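Local coordinates for protein MdcE (Pseudomonas aeruginosa, PDB 5VIP) that is the gamma subunit of a biotin-independent malonate decarboxylase and probably takes part in the transferase and decarboxylation chemistry of that enzyme, at residues A[69-81]-A[113-127]. Residues are numbered along the deposited sequence; the frame is centred on the assembly and turned at random.
Sequences NPFPRARQGEVGL and VPSQAYGRREEALGI
At the ends of two neighbouring parallel strands, 56-63 and 106-113, the loops leading into helices 81-97 and 120-124 pair through a single parallel beta bridge, Val79 with Gln116. Val79 N donates to Ser115 O (3.1 Å) in the carbonyl plane, whereas Ala117 N reaches Val79 O (3.0 Å) from well above its carbonyl plane. Next to the bridge Val79 CG2 packs on Val113 CG1, and Ala117 CB lies 3.7 Å from Gly80 CA. Arg73, its chain bent at chi2 (-55°) and chi3 (-45°), curls over Tyr118 O, to which NE bonds weakly. A water bridges the two backbones, donating to Arg73 O and accepting from Arg73 NH2 and Tyr118 N. At helix 120-124, Leu81 spreads its branches: CD1 sits over one face of the Phe71 ring, offset to its rim, and meets Leu125 CD1 at 3.8 Å, while CD2 abuts CA of Ile127, whose N closes the Schellman motif (Gly126 as C-prime residue) by bonding to Glu122 O. Arg121 NH2 approaches Pro72 CD (3.2 Å), its guanidinium turned 45° from the Phe71 ring. Beside Phe71 CB, the buried Glu122 OE2 accepts from a second water, which accepts a hydrogen bond from Leu81 N at 2.8 Å.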
ATOM      1  N   ASN A  69      13.267 -14.022 -14.939  1.00 29.87           N
ATOM      2  CA  ASN A  69      13.056 -13.856 -13.502  1.00 31.55           C
ATOM      3  C   ASN A  69      13.134 -15.200 -12.789  1.00 27.71           C
ATOM      4  O   ASN A  69      12.499 -16.162 -13.217  1.00 31.85           O
ATOM      5  CB  ASN A  69      11.701 -13.192 -13.228  1.00 28.20           C
ATOM      6  CG  ASN A  69      11.634 -12.544 -11.858  1.00 28.16           C
ATOM      7  OD1 ASN A  69      11.870 -13.192 -10.840  1.00 29.15           O
ATOM      8  ND2 ASN A  69      11.333 -11.248 -11.830  1.00 27.37           N
ATOM      9  N   PRO A  70      13.937 -15.276 -11.717  1.00 28.74           N
ATOM     10  CA  PRO A  70      14.032 -16.482 -10.884  1.00 31.67           C
ATOM     11  C   PRO A  70      12.654 -16.985 -10.448  1.00 32.96           C
ATOM     12  O   PRO A  70      12.490 -18.181 -10.223  1.00 32.92           O
ATOM     13  CB  PRO A  70      14.859 -16.016  -9.680  1.00 29.91           C
ATOM     14  CG  PRO A  70      15.700 -14.908 -10.226  1.00 31.44           C
ATOM     15  CD  PRO A  70      14.863 -14.217 -11.270  1.00 30.43           C
ATOM     16  N   PHE A  71      11.681 -16.079 -10.346  1.00 31.08           N
ATOM     17  CA  PHE A  71      10.311 -16.447 -10.013  1.00 30.14           C
ATOM     18  C   PHE A  71       9.428 -16.490 -11.254  1.00 28.51           C
ATOM     19  O   PHE A  71       9.158 -15.455 -11.871  1.00 27.62           O
ATOM     20  CB  PHE A  71       9.747 -15.478  -8.966  1.00 23.07           C
ATOM     21  CG  PHE A  71      10.366 -15.660  -7.616  1.00 26.92           C
ATOM     22  CD1 PHE A  71       9.879 -16.622  -6.749  1.00 27.94           C
ATOM     23  CD2 PHE A  71      11.471 -14.915  -7.233  1.00 28.38           C
ATOM     24  CE1 PHE A  71      10.452 -16.819  -5.506  1.00 26.69           C
ATOM     25  CE2 PHE A  71      12.058 -15.113  -5.990  1.00 25.78           C
ATOM     26  CZ  PHE A  71      11.542 -16.068  -5.126  1.00 26.59           C
ATOM     27  N   PRO A  72       8.970 -17.695 -11.621  1.00 29.80           N
ATOM     28  CA  PRO A  72       8.232 -17.905 -12.874  1.00 30.04           C
ATOM     29  C   PRO A  72       6.988 -17.031 -12.957  1.00 28.72           C
ATOM     30  O   PRO A  72       6.631 -16.578 -14.040  1.00 28.81           O
ATOM     31  CB  PRO A  72       7.855 -19.390 -12.826  1.00 29.91           C
ATOM     32  CG  PRO A  72       8.784 -19.998 -11.842  1.00 36.32           C
ATOM     33  CD  PRO A  72       9.095 -18.935 -10.840  1.00 31.56           C
ATOM     34  N   ARG A  73       6.356 -16.766 -11.817  1.00 23.84           N
ATOM     35  CA  ARG A  73       5.138 -15.964 -11.811  1.00 27.34           C
ATOM     36  C   ARG A  73       5.416 -14.460 -11.990  1.00 28.71           C
ATOM     37  O   ARG A  73       4.489 -13.640 -12.053  1.00 27.96           O
ATOM     38  CB  ARG A  73       4.352 -16.221 -10.521  1.00 25.68           C
ATOM     39  CG  ARG A  73       3.750 -17.633 -10.433  1.00 25.12           C
ATOM     40  CD  ARG A  73       2.863 -17.966 -11.643  1.00 26.93           C
ATOM     41  NE  ARG A  73       1.955 -16.871 -11.990  1.00 32.91           N
ATOM     42  CZ  ARG A  73       1.182 -16.834 -13.074  1.00 35.45           C
ATOM     43  NH1 ARG A  73       1.187 -17.838 -13.945  1.00 34.91           N
ATOM     44  NH2 ARG A  73       0.403 -15.778 -13.292  1.00 33.47           N
ATOM     45  N   ALA A  74       6.689 -14.098 -12.097  1.00 24.37           N
ATOM     46  CA  ALA A  74       7.046 -12.692 -12.264  1.00 25.67           C
ATOM     47  C   ALA A  74       7.873 -12.460 -13.527  1.00 27.73           C
ATOM     48  O   ALA A  74       8.861 -11.729 -13.497  1.00 26.82           O
ATOM     49  CB  ALA A  74       7.806 -12.196 -11.041  1.00 21.46           C
ATOM     50  N   ARG A  75       7.476 -13.065 -14.641  1.00 26.50           N
ATOM     51  CA  ARG A  75       8.294 -12.959 -15.854  1.00 26.22           C
ATOM     52  C   ARG A  75       7.675 -12.089 -16.933  1.00 31.66           C
ATOM     53  O   ARG A  75       8.134 -12.083 -18.076  1.00 34.55           O
ATOM     54  CB  ARG A  75       8.580 -14.354 -16.410  1.00 27.95           C
ATOM     55  CG  ARG A  75       9.637 -15.066 -15.605  1.00 28.41           C
ATOM     56  CD  ARG A  75       9.817 -16.513 -15.995  1.00 32.83           C
ATOM     57  NE  ARG A  75      10.842 -17.123 -15.155  1.00 30.81           N
ATOM     58  CZ  ARG A  75      11.087 -18.425 -15.087  1.00 32.49           C
ATOM     59  NH1 ARG A  75      10.375 -19.275 -15.815  1.00 33.32           N
ATOM     60  NH2 ARG A  75      12.041 -18.873 -14.283  1.00 28.15           N
ATOM     61  N   GLN A  76       6.636 -11.347 -16.579  1.00 28.33           N
ATOM     62  CA  GLN A  76       5.981 -10.479 -17.543  1.00 29.85           C
ATOM     63  C   GLN A  76       5.777  -9.068 -16.995  1.00 29.22           C
ATOM     64  O   GLN A  76       4.799  -8.408 -17.322  1.00 30.55           O
ATOM     65  CB  GLN A  76       4.644 -11.086 -17.966  1.00 31.44           C
ATOM     66  CG  GLN A  76       4.788 -12.499 -18.518  1.00 37.25           C
ATOM     67  CD  GLN A  76       3.643 -12.901 -19.408  1.00 42.27           C
ATOM     68  OE1 GLN A  76       2.546 -13.194 -18.936  1.00 53.72           O
ATOM     69  NE2 GLN A  76       3.884 -12.901 -20.711  1.00 53.14           N
ATOM     70  N   GLY A  77       6.699  -8.610 -16.155  1.00 25.32           N
ATOM     71  CA  GLY A  77       6.666  -7.235 -15.696  1.00 26.06           C
ATOM     72  C   GLY A  77       5.967  -7.017 -14.359  1.00 24.01           C
ATOM     73  O   GLY A  77       5.881  -5.879 -13.887  1.00 20.78           O
ATOM     74  N   GLU A  78       5.480  -8.102 -13.758  1.00 26.23           N
ATOM     75  CA  GLU A  78       4.810  -8.062 -12.448  1.00 22.29           C
ATOM     76  C   GLU A  78       5.710  -7.546 -11.334  1.00 19.74           C
ATOM     77  O   GLU A  78       6.922  -7.730 -11.368  1.00 20.84           O
ATOM     78  CB  GLU A  78       4.312  -9.458 -12.047  1.00 21.77           C
ATOM     79  CG  GLU A  78       3.294 -10.064 -13.008  1.00 24.75           C
ATOM     80  CD  GLU A  78       3.946 -10.945 -14.075  1.00 26.16           C
ATOM     81  OE1 GLU A  78       5.170 -10.826 -14.310  1.00 25.01           O
ATOM     82  OE2 GLU A  78       3.230 -11.777 -14.660  1.00 31.50           O
ATOM     83  N   VAL A  79       5.113  -6.923 -10.323  1.00 19.14           N
ATOM     84  CA  VAL A  79       5.871  -6.631  -9.112  1.00 19.44           C
ATOM     85  C   VAL A  79       5.763  -7.844  -8.194  1.00 18.15           C
ATOM     86  O   VAL A  79       4.736  -8.062  -7.558  1.00 18.38           O
ATOM     87  CB  VAL A  79       5.376  -5.358  -8.416  1.00 18.56           C
ATOM     88  CG1 VAL A  79       6.079  -5.176  -7.076  1.00 17.66           C
ATOM     89  CG2 VAL A  79       5.635  -4.153  -9.311  1.00 19.18           C
ATOM     90  N   GLY A  80       6.816  -8.651  -8.170  1.00 19.59           N
ATOM     91  CA  GLY A  80       6.869  -9.833  -7.330  1.00 22.12           C
ATOM     92  C   GLY A  80       7.831  -9.636  -6.170  1.00 22.52           C
ATOM     93  O   GLY A  80       8.092  -8.507  -5.758  1.00 18.14           O
ATOM     94  N   LEU A  81       8.360 -10.736  -5.646  1.00 22.81           N
ATOM     95  CA  LEU A  81       9.189 -10.706  -4.442  1.00 19.00           C
ATOM     96  C   LEU A  81      10.473  -9.905  -4.621  1.00 23.40           C
ATOM     97  O   LEU A  81      10.846  -9.100  -3.758  1.00 19.72           O
ATOM     98  CB  LEU A  81       9.530 -12.136  -4.014  1.00 22.80           C
ATOM     99  CG  LEU A  81       8.326 -12.932  -3.512  1.00 23.33           C
ATOM    100  CD1 LEU A  81       8.567 -14.415  -3.679  1.00 23.83           C
ATOM    101  CD2 LEU A  81       8.063 -12.596  -2.039  1.00 21.55           C
ATOM    102  N   VAL A 113       3.278  -1.123 -14.731  1.00 19.52           N
ATOM    103  CA  VAL A 113       3.253  -2.423 -14.073  1.00 18.71           C
ATOM    104  C   VAL A 113       1.863  -3.030 -14.187  1.00 22.88           C
ATOM    105  O   VAL A 113       0.861  -2.395 -13.835  1.00 22.44           O
ATOM    106  CB  VAL A 113       3.660  -2.308 -12.586  1.00 18.84           C
ATOM    107  CG1 VAL A 113       5.153  -2.072 -12.472  1.00 19.66           C
ATOM    108  CG2 VAL A 113       2.885  -1.175 -11.915  1.00 17.82           C
ATOM    109  N   PRO A 114       1.791  -4.261 -14.706  1.00 22.36           N
ATOM    110  CA  PRO A 114       0.529  -4.930 -15.033  1.00 21.27           C
ATOM    111  C   PRO A 114      -0.266  -5.399 -13.815  1.00 25.48           C
ATOM    112  O   PRO A 114      -1.494  -5.365 -13.847  1.00 24.58           O
ATOM    113  CB  PRO A 114       0.982  -6.124 -15.872  1.00 22.18           C
ATOM    114  CG  PRO A 114       2.375  -6.397 -15.412  1.00 24.20           C
ATOM    115  CD  PRO A 114       2.965  -5.067 -15.075  1.00 22.68           C
ATOM    116  N   SER A 115       0.438  -5.817 -12.771  1.00 22.89           N
ATOM    117  CA  SER A 115      -0.167  -6.329 -11.544  1.00 22.92           C
ATOM    118  C   SER A 115       0.952  -6.749 -10.615  1.00 22.14           C
ATOM    119  O   SER A 115       2.116  -6.772 -11.015  1.00 17.94           O
ATOM    120  CB  SER A 115      -1.064  -7.528 -11.822  1.00 22.54           C
ATOM    121  OG  SER A 115      -0.283  -8.603 -12.325  1.00 26.81           O
ATOM    122  N   GLN A 116       0.598  -7.101  -9.383  1.00 23.10           N
ATOM    123  CA  GLN A 116       1.506  -7.858  -8.537  1.00 20.35           C
ATOM    124  C   GLN A 116       1.642  -9.262  -9.117  1.00 24.13           C
ATOM    125  O   GLN A 116       0.808  -9.690  -9.917  1.00 23.37           O
ATOM    126  CB  GLN A 116       0.986  -7.935  -7.105  1.00 19.65           C
ATOM    127  CG  GLN A 116      -0.345  -8.669  -6.988  1.00 23.50           C
ATOM    128  CD  GLN A 116      -1.520  -7.721  -6.857  1.00 31.58           C
ATOM    129  OE1 GLN A 116      -1.605  -6.708  -7.562  1.00 36.85           O
ATOM    130  NE2 GLN A 116      -2.442  -8.048  -5.957  1.00 32.28           N
ATOM    131  N   ALA A 117       2.686  -9.977  -8.717  1.00 19.36           N
ATOM    132  CA  ALA A 117       2.801 -11.387  -9.069  1.00 23.93           C
ATOM    133  C   ALA A 117       1.710 -12.204  -8.362  1.00 28.06           C
ATOM    134  O   ALA A 117       1.336 -11.904  -7.221  1.00 24.13           O
ATOM    135  CB  ALA A 117       4.196 -11.918  -8.715  1.00 19.87           C
ATOM    136  N   TYR A 118       1.182 -13.211  -9.060  1.00 23.18           N
ATOM    137  CA  TYR A 118       0.189 -14.134  -8.503  1.00 25.12           C
ATOM    138  C   TYR A 118       0.801 -15.520  -8.421  1.00 29.76           C
ATOM    139  O   TYR A 118       1.154 -16.091  -9.447  1.00 30.82           O
ATOM    140  CB  TYR A 118      -1.076 -14.204  -9.378  1.00 30.20           C
ATOM    141  CG  TYR A 118      -1.793 -12.891  -9.596  1.00 34.10           C
ATOM    142  CD1 TYR A 118      -2.750 -12.445  -8.695  1.00 32.29           C
ATOM    143  CD2 TYR A 118      -1.520 -12.104 -10.707  1.00 34.92           C
ATOM    144  CE1 TYR A 118      -3.411 -11.243  -8.886  1.00 32.50           C
ATOM    145  CE2 TYR A 118      -2.177 -10.900 -10.906  1.00 38.15           C
ATOM    146  CZ  TYR A 118      -3.119 -10.477  -9.992  1.00 34.71           C
ATOM    147  OH  TYR A 118      -3.777  -9.282 -10.188  1.00 41.60           O
ATOM    148  N   GLY A 119       0.920 -16.085  -7.228  1.00 26.50           N
ATOM    149  CA  GLY A 119       1.485 -17.418  -7.119  1.00 25.64           C
ATOM    150  C   GLY A 119       1.506 -17.927  -5.699  1.00 28.28           C
ATOM    151  O   GLY A 119       1.423 -17.141  -4.758  1.00 22.46           O
ATOM    152  N   ARG A 120       1.631 -19.241  -5.548  1.00 29.62           N
ATOM    153  CA  ARG A 120       1.637 -19.857  -4.229  1.00 34.32           C
ATOM    154  C   ARG A 120       2.991 -19.675  -3.551  1.00 28.89           C
ATOM    155  O   ARG A 120       3.062 -19.528  -2.338  1.00 27.96           O
ATOM    156  CB  ARG A 120       1.266 -21.343  -4.329  1.00 34.18           C
ATOM    157  CG  ARG A 120      -0.201 -21.548  -4.684  1.00 35.25           C
ATOM    158  CD  ARG A 120      -0.522 -22.969  -5.156  1.00 38.19           C
ATOM    159  NE  ARG A 120      -1.912 -23.059  -5.602  1.00 38.88           N
ATOM    160  CZ  ARG A 120      -2.342 -22.689  -6.809  1.00 42.99           C
ATOM    161  NH1 ARG A 120      -1.492 -22.207  -7.708  1.00 41.60           N
ATOM    162  NH2 ARG A 120      -3.628 -22.795  -7.120  1.00 41.77           N
ATOM    163  N   ARG A 121       4.068 -19.656  -4.325  1.00 26.64           N
ATOM    164  CA  ARG A 121       5.368 -19.385  -3.727  1.00 29.15           C
ATOM    165  C   ARG A 121       5.447 -17.933  -3.254  1.00 27.98           C
ATOM    166  O   ARG A 121       6.000 -17.647  -2.185  1.00 26.41           O
ATOM    167  CB  ARG A 121       6.493 -19.699  -4.707  1.00 32.56           C
ATOM    168  CG  ARG A 121       7.135 -21.042  -4.416  1.00 43.96           C
ATOM    169  CD  ARG A 121       7.749 -21.651  -5.650  1.00 52.84           C
ATOM    170  NE  ARG A 121       8.705 -20.755  -6.286  1.00 49.44           N
ATOM    171  CZ  ARG A 121       9.153 -20.917  -7.524  1.00 55.44           C
ATOM    172  NH1 ARG A 121       8.719 -21.936  -8.258  1.00 49.48           N
ATOM    173  NH2 ARG A 121      10.033 -20.059  -8.029  1.00 53.04           N
ATOM    174  N   GLU A 122       4.882 -17.025  -4.046  1.00 25.43           N
ATOM    175  CA  GLU A 122       4.828 -15.616  -3.668  1.00 23.25           C
ATOM    176  C   GLU A 122       4.081 -15.442  -2.343  1.00 20.52           C
ATOM    177  O   GLU A 122       4.577 -14.774  -1.441  1.00 21.45           O
ATOM    178  CB  GLU A 122       4.170 -14.783  -4.773  1.00 21.42           C
ATOM    179  CG  GLU A 122       5.089 -14.438  -5.951  1.00 23.70           C
ATOM    180  CD  GLU A 122       5.434 -15.646  -6.830  1.00 27.28           C
ATOM    181  OE1 GLU A 122       4.700 -16.655  -6.785  1.00 26.54           O
ATOM    182  OE2 GLU A 122       6.442 -15.573  -7.567  1.00 27.76           O
ATOM    183  N   GLU A 123       2.909 -16.060  -2.205  1.00 22.27           N
ATOM    184  CA  GLU A 123       2.168 -15.958  -0.945  1.00 21.39           C
ATOM    185  C   GLU A 123       2.920 -16.598   0.222  1.00 24.93           C
ATOM    186  O   GLU A 123       2.999 -16.015   1.300  1.00 25.29           O
ATOM    187  CB  GLU A 123       0.777 -16.597  -1.057  1.00 21.98           C
ATOM    188  CG  GLU A 123      -0.186 -15.833  -1.929  1.00 25.61           C
ATOM    189  CD  GLU A 123      -0.370 -14.377  -1.501  1.00 24.86           C
ATOM    190  OE1 GLU A 123      -0.271 -14.067  -0.285  1.00 23.62           O
ATOM    191  OE2 GLU A 123      -0.623 -13.543  -2.389  1.00 22.89           O
ATOM    192  N   ALA A 124       3.465 -17.798   0.010  1.00 23.66           N
ATOM    193  CA  ALA A 124       4.168 -18.503   1.076  1.00 26.08           C
ATOM    194  C   ALA A 124       5.354 -17.699   1.591  1.00 25.39           C
ATOM    195  O   ALA A 124       5.651 -17.713   2.791  1.00 25.31           O
ATOM    196  CB  ALA A 124       4.635 -19.875   0.592  1.00 24.07           C
ATOM    197  N   LEU A 125       6.034 -17.004   0.677  1.00 20.50           N
ATOM    198  CA  LEU A 125       7.232 -16.253   1.029  1.00 20.08           C
ATOM    199  C   LEU A 125       6.924 -14.800   1.397  1.00 21.03           C
ATOM    200  O   LEU A 125       7.836 -14.006   1.594  1.00 22.81           O
ATOM    201  CB  LEU A 125       8.240 -16.293  -0.116  1.00 21.71           C
ATOM    202  CG  LEU A 125       8.824 -17.663  -0.475  1.00 25.60           C
ATOM    203  CD1 LEU A 125       9.649 -17.558  -1.747  1.00 25.71           C
ATOM    204  CD2 LEU A 125       9.672 -18.183   0.651  1.00 25.82           C
ATOM    205  N   GLY A 126       5.642 -14.461   1.493  1.00 20.26           N
ATOM    206  CA  GLY A 126       5.238 -13.151   1.979  1.00 19.25           C
ATOM    207  C   GLY A 126       5.399 -12.011   0.986  1.00 19.73           C
ATOM    208  O   GLY A 126       6.016 -10.989   1.295  1.00 18.25           O
ATOM    209  N   ILE A 127       4.827 -12.164  -0.201  1.00 15.20           N
ATOM    210  CA  ILE A 127       4.838 -11.071  -1.171  1.00 17.13           C
ATOM    211  C   ILE A 127       4.167  -9.795  -0.619  1.00 16.81           C
ATOM    212  O   ILE A 127       4.591  -8.693  -0.944  1.00 16.92           O
ATOM    213  CB  ILE A 127       4.171 -11.505  -2.501  1.00 16.68           C
ATOM    214  CG1 ILE A 127       4.269 -10.397  -3.550  1.00 19.31           C
ATOM    215  CG2 ILE A 127       2.720 -11.970  -2.277  1.00 17.39           C
ATOM    216  CD1 ILE A 127       4.017 -10.894  -4.988  1.00 21.10           C
TER
HETATM  217  O   HOH W   1       1.723 -13.663 -11.811  1.00 27.93           O
HETATM  218  O   HOH W   2       7.812 -13.059  -7.169  1.00 22.12           O